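Local coordinates for protein AlkD2 (Streptococcus mutans, PDB 6M9M) that binds inosine-5'-monophosphate and belongs to the HEAT-like repeat family of DNA glycosylases, though its own function is not established, at residues Y47-V51 against Y52-M56; Q4-A7 against R8-D12; K174-P177 against D178-K181; N142-E145 against A146-R149; V157-Y160 against V161-S164. All blocks are in the same frame, centred on the assembly; numbering follows the deposited sequence. Where two conformers were deposited one is given.

Contact 1 of 5, residues Y47-V51 against Y52-M56; sequences YQSDV and YQVRM
Val51 stands at the N-cap position of helix 52-65, and its carbonyl O takes the first-turn bonds: a fairly straight one from Arg55 N at 3.2 Å and a weak one from Val54 N. The side chain of Arg55 then folds back over the loop that leads in. CD of Arg55 sits over one face of the Tyr47 ring, 4.2 Å from its centroid, in a CH-pi contact displaced toward the rim. A bend at chi3 (-58°) swings the guanidinium off that face, leaving its plane nearly perpendicular to the ring, 85° apart. From there NH1 of Arg55 reaches the carbonyl O of Ser49 at 3.1 Å, with the acceptor lying in the guanidinium plane. Water 2 joins the same NH1 to the carbonyl O of Asp50, and water 1 links that oxygen to Tyr52 N, the first amide of the helix. This is the tight link between helices 36-47 and 52-65 in a HEAT-like array, and an ST turn shapes it: Ser49 OG accepts from Val51 N at 2.9 Å. The same hydroxyl ties the loop to Glu10 of helix 2-13, while NE of Arg55 forms a salt bridge with Asp82. CB of Ser49 meets CG1 of Val54 at 3.8 Å, and CG1 of Val51 lies 4.0 Å from CG2 of Val54. CD of Gln53 lies over the centre of one face of the Tyr52 ring, while NE2 of Gln53 bonds to Ile16 O; Tyr52 also touches Arg86 of the inosine monophosphate pocket.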
# COMPACT_ATOMS: atom_id res chain seq x y z
N TYR A 47 5.00 -10.80 -13.59
CA TYR A 47 5.74 -9.70 -12.97
C TYR A 47 7.06 -9.44 -13.69
O TYR A 47 7.61 -8.34 -13.57
CB TYR A 47 5.91 -9.93 -11.45
CG TYR A 47 6.51 -8.68 -10.82
CD1 TYR A 47 5.76 -7.51 -10.73
CD2 TYR A 47 7.84 -8.63 -10.42
CE1 TYR A 47 6.31 -6.34 -10.26
CE2 TYR A 47 8.38 -7.46 -9.92
CZ TYR A 47 7.62 -6.32 -9.87
OH TYR A 47 8.18 -5.15 -9.40
N GLN A 48 7.57 -10.40 -14.46
CA GLN A 48 8.77 -10.15 -15.24
C GLN A 48 8.51 -9.40 -16.54
O GLN A 48 9.47 -9.03 -17.22
CB GLN A 48 9.47 -11.46 -15.54
CG GLN A 48 10.19 -12.00 -14.33
CD GLN A 48 11.04 -10.93 -13.64
OE1 GLN A 48 11.93 -10.34 -14.27
NE2 GLN A 48 10.73 -10.65 -12.36
N SER A 49 7.26 -9.15 -16.89
CA SER A 49 6.96 -8.46 -18.13
C SER A 49 7.58 -7.07 -18.15
O SER A 49 7.62 -6.37 -17.14
CB SER A 49 5.45 -8.34 -18.27
OG SER A 49 5.10 -7.62 -19.44
N ASP A 50 8.05 -6.66 -19.33
CA ASP A 50 8.46 -5.28 -19.56
C ASP A 50 7.27 -4.37 -19.87
O ASP A 50 7.48 -3.18 -20.14
CB ASP A 50 9.55 -5.18 -20.63
CG ASP A 50 9.11 -5.67 -21.98
OD1 ASP A 50 7.91 -5.97 -22.17
OD2 ASP A 50 9.99 -5.76 -22.87
N VAL A 51 6.05 -4.88 -19.78
CA VAL A 51 4.83 -4.09 -19.92
C VAL A 51 4.34 -3.79 -18.51
O VAL A 51 3.88 -4.69 -17.80
CB VAL A 51 3.78 -4.82 -20.76
CG1 VAL A 51 2.50 -4.02 -20.83
CG2 VAL A 51 4.34 -5.11 -22.16
N TYR A 52 4.42 -2.52 -18.08
CA TYR A 52 4.15 -2.23 -16.66
C TYR A 52 2.71 -2.56 -16.29
O TYR A 52 2.43 -2.93 -15.14
CB TYR A 52 4.54 -0.80 -16.30
CG TYR A 52 3.54 0.28 -16.70
CD1 TYR A 52 2.40 0.52 -15.96
CD2 TYR A 52 3.76 1.07 -17.83
CE1 TYR A 52 1.49 1.49 -16.32
CE2 TYR A 52 2.87 2.05 -18.19
CZ TYR A 52 1.74 2.27 -17.44
OH TYR A 52 0.84 3.25 -17.81
N GLN A 53 1.77 -2.46 -17.24
CA GLN A 53 0.39 -2.80 -16.94
C GLN A 53 0.22 -4.28 -16.62
O GLN A 53 -0.64 -4.65 -15.81
CB GLN A 53 -0.51 -2.40 -18.12
CG GLN A 53 -0.53 -0.91 -18.44
CD GLN A 53 0.48 -0.50 -19.51
OE1 GLN A 53 1.51 -1.15 -19.67
NE2 GLN A 53 0.19 0.58 -20.22
N VAL A 54 1.03 -5.15 -17.23
CA VAL A 54 1.02 -6.57 -16.88
C VAL A 54 1.64 -6.80 -15.51
O VAL A 54 1.18 -7.64 -14.73
CB VAL A 54 1.68 -7.40 -17.99
CG1 VAL A 54 1.79 -8.87 -17.60
CG2 VAL A 54 0.88 -7.28 -19.28
N ARG A 55 2.66 -6.01 -15.15
CA ARG A 55 3.17 -6.07 -13.79
C ARG A 55 2.12 -5.61 -12.78
O ARG A 55 2.04 -6.16 -11.68
CB ARG A 55 4.46 -5.27 -13.64
CG ARG A 55 5.57 -5.74 -14.56
CD ARG A 55 6.94 -5.39 -14.03
NE ARG A 55 7.15 -3.96 -13.80
CZ ARG A 55 7.48 -3.10 -14.76
NH1 ARG A 55 7.59 -3.49 -16.02
NH2 ARG A 55 7.69 -1.83 -14.45
N MET A 56 1.30 -4.61 -13.13
CA MET A 56 0.19 -4.22 -12.27
C MET A 56 -0.75 -5.40 -12.02
O MET A 56 -1.10 -5.69 -10.87
CB MET A 56 -0.58 -3.06 -12.89
CG MET A 56 0.14 -1.72 -12.89
SD MET A 56 -0.66 -0.44 -13.89
CE MET A 56 -2.30 -0.43 -13.17
O HOH W 1 6.10 -0.80 -19.75
O HOH W 2 8.88 -1.75 -17.98

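Contact 2 of 5, residues Q4-A7 against R8-D12; sequences QYVA and RLEKD
Leu9 lies one turn after Tyr5 and covers part of its ring: CG of Leu9 stands over one face, 4.3 Å from the ring centroid and displaced toward the rim. The two methyls divide the work. CD1 of Leu9 touches CE2 of Tyr5 at 3.8 Å, whereas CD2 is nearer the phenol end, 3.9 Å from CZ of Tyr5. Leu9 N donates to Tyr5 O at 2.9 Å, one of a run of i to i+4 bonds. Arg8 N makes the preceding one, to Gln4 O; CB of Arg8 rests 3.5 Å from Tyr5 O and its CG passes 3.6 Å from Gln4 O, after which the extended chain carries the guanidinium outward. Ala7 contributes mainly backbone, its carbonyl O accepting from Lys11 N at 3.1 Å. CG of Glu10 rests 3.3 Å from Val6 O, and OE2 of Glu10 lies near CG1 of Val6 and is hydrogen-bonded to Ser49 OG. The phenol of Tyr5 is likewise held from outside, by a hydrogen bond to Asp30. Helix 2-13 packs with Tyr5 and Val6 on Leu42 of helix 36-47, and with Leu9 and Glu10 on Val54 of helix 52-65.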
# COMPACT_ATOMS: atom_id res chain seq x y z
N GLN A 4 2.04 -17.91 -23.46
CA GLN A 4 1.07 -17.36 -24.39
C GLN A 4 0.08 -16.46 -23.68
O GLN A 4 -0.31 -15.41 -24.20
CB GLN A 4 0.33 -18.51 -25.10
CG GLN A 4 1.19 -19.28 -26.07
CD GLN A 4 0.52 -20.57 -26.54
OE1 GLN A 4 -0.60 -20.89 -26.14
NE2 GLN A 4 1.22 -21.32 -27.38
N TYR A 5 -0.33 -16.84 -22.47
CA TYR A 5 -1.30 -16.02 -21.76
C TYR A 5 -0.69 -14.68 -21.37
O TYR A 5 -1.35 -13.64 -21.51
CB TYR A 5 -1.85 -16.76 -20.55
CG TYR A 5 -3.00 -16.02 -19.92
CD1 TYR A 5 -4.18 -15.82 -20.61
CD2 TYR A 5 -2.90 -15.51 -18.63
CE1 TYR A 5 -5.23 -15.14 -20.05
CE2 TYR A 5 -3.95 -14.83 -18.06
CZ TYR A 5 -5.11 -14.65 -18.77
OH TYR A 5 -6.15 -13.97 -18.20
N VAL A 6 0.56 -14.67 -20.89
CA VAL A 6 1.23 -13.41 -20.60
C VAL A 6 1.31 -12.55 -21.85
O VAL A 6 1.13 -11.33 -21.79
CB VAL A 6 2.61 -13.65 -19.96
CG1 VAL A 6 3.39 -12.35 -19.83
CG2 VAL A 6 2.44 -14.26 -18.58
N ALA A 7 1.57 -13.16 -23.01
CA ALA A 7 1.61 -12.41 -24.26
C ALA A 7 0.24 -11.79 -24.58
O ALA A 7 0.17 -10.65 -25.05
CB ALA A 7 2.11 -13.28 -25.41
N ARG A 8 -0.85 -12.51 -24.29
CA ARG A 8 -2.17 -11.93 -24.50
C ARG A 8 -2.43 -10.76 -23.56
O ARG A 8 -2.99 -9.74 -23.97
CB ARG A 8 -3.26 -12.99 -24.35
CG ARG A 8 -3.33 -13.98 -25.50
CD ARG A 8 -4.71 -14.62 -25.59
NE ARG A 8 -4.84 -15.48 -26.77
CZ ARG A 8 -5.97 -16.06 -27.16
NH1 ARG A 8 -7.09 -15.88 -26.47
NH2 ARG A 8 -5.98 -16.83 -28.24
N LEU A 9 -2.03 -10.88 -22.29
CA LEU A 9 -2.17 -9.77 -21.35
C LEU A 9 -1.41 -8.55 -21.83
O LEU A 9 -1.88 -7.42 -21.70
CB LEU A 9 -1.68 -10.21 -19.97
CG LEU A 9 -2.46 -11.35 -19.32
CD1 LEU A 9 -1.74 -11.76 -18.02
CD2 LEU A 9 -3.87 -10.96 -19.02
N GLU A 10 -0.21 -8.75 -22.38
CA GLU A 10 0.57 -7.63 -22.89
C GLU A 10 -0.16 -6.93 -24.02
O GLU A 10 -0.23 -5.70 -24.05
CB GLU A 10 1.95 -8.13 -23.32
CG GLU A 10 2.82 -8.56 -22.13
CD GLU A 10 4.16 -9.16 -22.51
OE1 GLU A 10 4.33 -9.58 -23.67
OE2 GLU A 10 5.05 -9.22 -21.64
N LYS A 11 -0.74 -7.70 -24.94
CA LYS A 11 -1.52 -7.09 -26.02
C LYS A 11 -2.73 -6.35 -25.47
O LYS A 11 -3.05 -5.24 -25.90
CB LYS A 11 -1.95 -8.16 -27.01
CG LYS A 11 -2.55 -7.60 -28.28
CD LYS A 11 -2.88 -8.71 -29.27
CE LYS A 11 -4.30 -9.23 -29.10
NZ LYS A 11 -5.30 -8.29 -29.67
N ASP A 12 -3.43 -6.96 -24.51
CA ASP A 12 -4.66 -6.37 -23.99
C ASP A 12 -4.39 -5.08 -23.21
O ASP A 12 -5.20 -4.15 -23.25
CB ASP A 12 -5.36 -7.38 -23.07
CG ASP A 12 -5.90 -8.60 -23.81
OD1 ASP A 12 -5.98 -8.60 -25.06
OD2 ASP A 12 -6.27 -9.58 -23.11

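Contact 3 of 5, residues K174-P177 against D178-K181; sequences KKFP and DLVK
The Phe176 ring is met obliquely by Leu179, whose CD1 lies 4.0 Å from CD1 of the ring; the two side chains run side by side and point the same way. Both have CG anti to the carbonyl carbon, with chi1 values of -60° and -62°, and this shared rotamer keeps them abreast. Phe176 also stands at the N-cap position of helix 177-185, and its carbonyl O receives Val180 N at 3.1 Å, nearly along the C=O axis. CG2 of Val180 packs beside that oxygen at 3.6 Å. Here the chain makes the short corner between helices 159-175 and 177-185, a close helix-to-helix link of the kind found in HEAT-like arrays. Pro177 suits the first turn of the new helix, where its missing N-H costs no bond and its ring holds the backbone near helical phi. The following i to i+4 bond runs from Lys181 N to Pro177 O at 2.9 Å. CB of Lys181 comes within 3.3 Å of the same oxygen, and from it the chain runs out fully extended to an ammonium group bonded to Asp206 O. Ile205, close to the C-terminus, touches Pro177 and Lys181, while Phe176 and Leu179 both pack on Pro143.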
# COMPACT_ATOMS: atom_id res chain seq x y z
N LYS A 174 -10.32 14.54 9.90
CA LYS A 174 -11.65 14.97 9.51
C LYS A 174 -12.72 14.27 10.32
O LYS A 174 -13.80 14.83 10.52
CB LYS A 174 -11.86 14.74 8.02
CG LYS A 174 -10.94 15.61 7.18
CD LYS A 174 -10.79 15.07 5.78
CE LYS A 174 -9.78 15.87 5.00
NZ LYS A 174 -9.54 15.36 3.63
N LYS A 175 -12.44 13.06 10.79
CA LYS A 175 -13.40 12.33 11.61
C LYS A 175 -12.99 12.25 13.07
O LYS A 175 -13.87 12.08 13.93
CB LYS A 175 -13.57 10.92 11.02
CG LYS A 175 -14.88 10.25 11.28
CD LYS A 175 -14.96 8.94 10.56
CE LYS A 175 -15.35 9.08 9.11
NZ LYS A 175 -15.81 7.73 8.68
N PHE A 176 -11.71 12.43 13.39
CA PHE A 176 -11.21 12.38 14.76
C PHE A 176 -10.36 13.61 15.03
O PHE A 176 -9.16 13.52 15.34
CB PHE A 176 -10.41 11.10 14.99
CG PHE A 176 -11.20 9.85 14.76
CD1 PHE A 176 -11.96 9.29 15.79
CD2 PHE A 176 -11.22 9.23 13.52
CE1 PHE A 176 -12.68 8.13 15.57
CE2 PHE A 176 -11.96 8.10 13.31
CZ PHE A 176 -12.69 7.54 14.33
N PRO A 177 -10.94 14.80 14.89
CA PRO A 177 -10.14 16.01 15.08
C PRO A 177 -9.55 16.11 16.47
O PRO A 177 -8.41 16.56 16.63
CB PRO A 177 -11.12 17.15 14.76
CG PRO A 177 -12.49 16.54 14.90
CD PRO A 177 -12.33 15.10 14.49
N ASP A 178 -10.30 15.68 17.49
CA ASP A 178 -9.78 15.76 18.85
C ASP A 178 -8.50 14.94 19.00
O ASP A 178 -7.51 15.41 19.56
CB ASP A 178 -10.85 15.29 19.86
CG ASP A 178 -12.12 16.15 19.83
OD1 ASP A 178 -12.04 17.35 19.51
OD2 ASP A 178 -13.21 15.63 20.15
N LEU A 179 -8.48 13.72 18.46
CA LEU A 179 -7.32 12.87 18.66
C LEU A 179 -6.12 13.35 17.85
O LEU A 179 -4.98 13.24 18.31
CB LEU A 179 -7.66 11.43 18.29
CG LEU A 179 -8.76 10.78 19.11
CD1 LEU A 179 -9.03 9.38 18.57
CD2 LEU A 179 -8.35 10.74 20.56
N VAL A 180 -6.34 13.84 16.63
CA VAL A 180 -5.21 14.32 15.85
C VAL A 180 -4.63 15.58 16.49
O VAL A 180 -3.40 15.75 16.55
CB VAL A 180 -5.60 14.51 14.37
CG1 VAL A 180 -4.45 15.12 13.57
CG2 VAL A 180 -5.97 13.15 13.77
N LYS A 181 -5.49 16.47 17.01
CA LYS A 181 -5.00 17.66 17.69
C LYS A 181 -4.09 17.29 18.86
O LYS A 181 -3.01 17.86 19.02
CB LYS A 181 -6.20 18.49 18.16
CG LYS A 181 -5.87 19.77 18.92
CD LYS A 181 -7.14 20.59 19.20
CE LYS A 181 -6.86 21.84 20.02
NZ LYS A 181 -8.10 22.64 20.21

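Contact 4 of 5, residues N142-E145 against A146-R149; sequences NPNE and AIRR
Glu145 and Arg148 lie side by side, pointing the same way, with carboxylate and guanidinium planes turned 71° against each other. Glu145 OE1 is the oxygen that matters. Arg148 NH2 meets it at 3.0 Å on the syn side, somewhat above the carboxylate plane, and NH1 of Arg148 adds a weak bond to the same atom, so the carboxylate oxygen sits at the edge of the guanidinium between its two terminal nitrogens. The side chain of Arg149 crosses that of Glu145 at a slant, with the planes 50° apart. Its NH1 reaches OE1 of Glu145 at 2.9 Å through the anti lone pair, and donates as well to the carbonyl O of Glu145 at 3.1 Å. One glutamate oxygen therefore serves two arginines in a salt-bridge network, and one arginine nitrogen bridges the side chain and main chain of a single residue. A bend at chi2 in Glu145 (-68°) and one at chi3 in Arg148 bring carboxylate and guanidinium together. Such sharing would be expected to favour the ionised carboxylate. On another side of the helix, CD1 of Ile147 touches OD1 of Asn144 at 3.7 Å, and Ile147 N makes an i to i+4 bond of the first turn to Pro143 O, 3.0 Å long. NE of the Arg149 guanidinium forms a salt bridge with Asp112, and its side chain touches Leu108 and Leu115, fastening helix 143-151 to helix 108-115, while Pro143, Asn144 and Ile147 pack on Leu179 of helix 177-185.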
# COMPACT_ATOMS: atom_id res chain seq x y z
N ASN A 142 -10.20 1.83 17.19
CA ASN A 142 -9.00 2.16 17.95
C ASN A 142 -8.18 3.17 17.16
O ASN A 142 -7.06 2.89 16.73
CB ASN A 142 -8.18 0.90 18.22
CG ASN A 142 -8.94 -0.13 18.98
OD1 ASN A 142 -9.02 -0.08 20.21
ND2 ASN A 142 -9.53 -1.06 18.26
N PRO A 143 -8.72 4.37 16.95
CA PRO A 143 -8.04 5.33 16.06
C PRO A 143 -6.63 5.70 16.48
O PRO A 143 -5.80 5.98 15.61
CB PRO A 143 -8.97 6.55 16.08
CG PRO A 143 -9.88 6.36 17.28
CD PRO A 143 -10.02 4.87 17.44
N ASN A 144 -6.33 5.74 17.78
CA ASN A 144 -4.96 6.05 18.19
C ASN A 144 -3.97 4.99 17.74
O ASN A 144 -2.78 5.28 17.61
CB ASN A 144 -4.88 6.26 19.70
CG ASN A 144 -5.19 7.70 20.11
OD1 ASN A 144 -5.00 8.65 19.34
ND2 ASN A 144 -5.66 7.87 21.33
N GLU A 145 -4.42 3.75 17.50
CA GLU A 145 -3.49 2.74 16.99
C GLU A 145 -3.07 3.02 15.55
O GLU A 145 -2.00 2.57 15.13
CB GLU A 145 -4.10 1.34 17.08
CG GLU A 145 -4.33 0.84 18.50
CD GLU A 145 -3.06 0.58 19.27
OE1 GLU A 145 -2.03 0.20 18.67
OE2 GLU A 145 -3.08 0.75 20.51
N ALA A 146 -3.89 3.77 14.81
CA ALA A 146 -3.49 4.27 13.50
C ALA A 146 -2.65 5.53 13.64
O ALA A 146 -1.58 5.64 13.05
CB ALA A 146 -4.73 4.54 12.65
N ILE A 147 -3.13 6.50 14.43
CA ILE A 147 -2.43 7.77 14.55
C ILE A 147 -0.99 7.55 15.01
O ILE A 147 -0.04 8.14 14.47
CB ILE A 147 -3.20 8.72 15.49
CG1 ILE A 147 -4.54 9.11 14.85
CG2 ILE A 147 -2.37 9.94 15.83
CD1 ILE A 147 -5.49 9.80 15.81
N ARG A 148 -0.79 6.71 16.03
CA ARG A 148 0.55 6.51 16.58
C ARG A 148 1.48 5.91 15.53
O ARG A 148 2.64 6.32 15.40
CB ARG A 148 0.51 5.61 17.82
CG ARG A 148 1.88 5.35 18.43
CD ARG A 148 1.84 4.33 19.56
NE ARG A 148 1.83 2.95 19.08
CZ ARG A 148 0.79 2.13 19.15
NH1 ARG A 148 -0.36 2.53 19.68
NH2 ARG A 148 0.89 0.89 18.69
N ARG A 149 0.98 4.92 14.79
CA ARG A 149 1.82 4.24 13.81
C ARG A 149 2.21 5.17 12.67
O ARG A 149 3.36 5.14 12.22
CB ARG A 149 1.07 3.02 13.25
CG ARG A 149 1.09 1.84 14.19
CD ARG A 149 0.30 0.65 13.61
NE ARG A 149 0.63 -0.55 14.36
CZ ARG A 149 0.06 -0.89 15.51
NH1 ARG A 149 -0.93 -0.16 16.01
NH2 ARG A 149 0.49 -1.98 16.14

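Contact 5 of 5, residues V157-Y160 against V161-S164; sequences VSEY and VRKS
Ser158 has its OG anti to the backbone N (chi1 162°), which turns the hydroxyl back toward the helix it starts, and Arg162 bends at chi3 (-58°) to bring its guanidinium round over the same turn. Together they build the N-terminus of helix 159-175, where Ser158 is the N-cap: OG accepts from Val161 N at 3.1 Å in an almost straight bond, 171° at the hydrogen. CG2 of Val161 packs against the cap, 3.7 Å from CB of Ser158, and the carbonyl O of Ser158 takes Arg162 N at 2.9 Å, the first i to i+4 bond. The guanidinium of Arg162 lies over the start of the helix with CA of Glu159 above one face, 3.6 Å from its plane and off toward the rim. Val157 O lies at the edge, in that plane. The strong partners of this arginine are elsewhere: NE bonds to Gln196 and NH1 to the carbonyl O of Asp156, two residues before the cap, so the loop and helix 192-201 are held through one side chain. Glu159, its chain extended, bonds through OE2 to the same Gln196, its carboxylate near Lys163 without forming a salt bridge. Tyr160 touches Leu120 and Arg124 of helix 120-129, its side chain about 5 Å from that of Trp85 and about 6 Å from the bound inosine monophosphate. Water 3 accepts from NH2 of Arg162 at 2.9 Å and returns a weak bond to the carbonyl O of Val157.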
# COMPACT_ATOMS: atom_id res chain seq x y z
N VAL A 157 12.98 9.94 6.07
CA VAL A 157 13.93 10.56 5.16
C VAL A 157 13.35 10.81 3.77
O VAL A 157 13.86 11.66 3.03
CB VAL A 157 15.23 9.72 5.05
CG1 VAL A 157 15.90 9.56 6.41
CG2 VAL A 157 14.96 8.38 4.40
N SER A 158 12.29 10.11 3.38
CA SER A 158 11.76 10.15 2.03
C SER A 158 10.58 11.10 1.93
O SER A 158 9.60 10.97 2.66
CB SER A 158 11.30 8.75 1.63
OG SER A 158 10.42 8.78 0.52
N GLU A 159 10.65 12.04 0.98
CA GLU A 159 9.52 12.95 0.76
C GLU A 159 8.27 12.20 0.31
O GLU A 159 7.15 12.55 0.69
CB GLU A 159 9.88 14.05 -0.24
CG GLU A 159 8.77 15.09 -0.36
CD GLU A 159 9.18 16.29 -1.17
OE1 GLU A 159 10.01 16.14 -2.09
OE2 GLU A 159 8.67 17.40 -0.87
N TYR A 160 8.45 11.17 -0.51
CA TYR A 160 7.34 10.34 -0.96
C TYR A 160 6.61 9.73 0.22
O TYR A 160 5.38 9.75 0.28
CB TYR A 160 7.95 9.26 -1.87
CG TYR A 160 7.01 8.27 -2.56
CD1 TYR A 160 6.08 8.69 -3.50
CD2 TYR A 160 7.17 6.90 -2.37
CE1 TYR A 160 5.28 7.77 -4.18
CE2 TYR A 160 6.39 5.99 -3.04
CZ TYR A 160 5.45 6.42 -3.94
OH TYR A 160 4.70 5.46 -4.62
N VAL A 161 7.37 9.19 1.17
CA VAL A 161 6.76 8.67 2.39
C VAL A 161 6.07 9.80 3.16
O VAL A 161 4.93 9.65 3.60
CB VAL A 161 7.81 7.95 3.26
CG1 VAL A 161 7.19 7.53 4.59
CG2 VAL A 161 8.36 6.72 2.54
N ARG A 162 6.76 10.92 3.36
CA ARG A 162 6.22 11.98 4.20
C ARG A 162 4.90 12.53 3.67
O ARG A 162 4.02 12.89 4.46
CB ARG A 162 7.22 13.12 4.39
CG ARG A 162 8.45 12.75 5.18
CD ARG A 162 9.25 13.97 5.60
NE ARG A 162 9.68 14.82 4.50
CZ ARG A 162 10.79 14.66 3.78
NH1 ARG A 162 11.60 13.65 4.01
NH2 ARG A 162 11.08 15.52 2.81
N LYS A 163 4.74 12.62 2.35
CA LYS A 163 3.47 13.09 1.81
C LYS A 163 2.35 12.13 2.16
O LYS A 163 1.25 12.56 2.52
CB LYS A 163 3.58 13.27 0.30
CG LYS A 163 4.45 14.47 -0.08
CD LYS A 163 4.55 14.66 -1.57
CE LYS A 163 5.22 15.98 -1.90
NZ LYS A 163 5.35 16.18 -3.37
N SER A 164 2.61 10.83 2.09
CA SER A 164 1.60 9.84 2.48
C SER A 164 1.30 9.91 3.98
O SER A 164 0.14 9.83 4.39
CB SER A 164 2.09 8.47 2.05
OG SER A 164 1.17 7.46 2.33
O HOH W 3 13.55 14.71 1.60
O HOH W 4 10.54 18.50 1.86

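In the fold
All five contacts are local turns or caps in an all-helical array. Contacts 1 and 2 touch near the N-terminal end, through a polar side-chain bond as well as packing; contacts 3 and 4 touch on the opposite side of the chain's centre, through apolar packing. Contacts 2 and 3 are surface contacts led by apolar side chains, an aromatic ring beside a leucine in each. Contacts 1, 4 and 5 are partly buried, and each turns on arginine chemistry: a folded-back capping loop, a salt-bridge network and a serine cap. Contact 5 shares helix 159-175 with contact 3, and contacts 1 and 5 lie nearest the nucleotide.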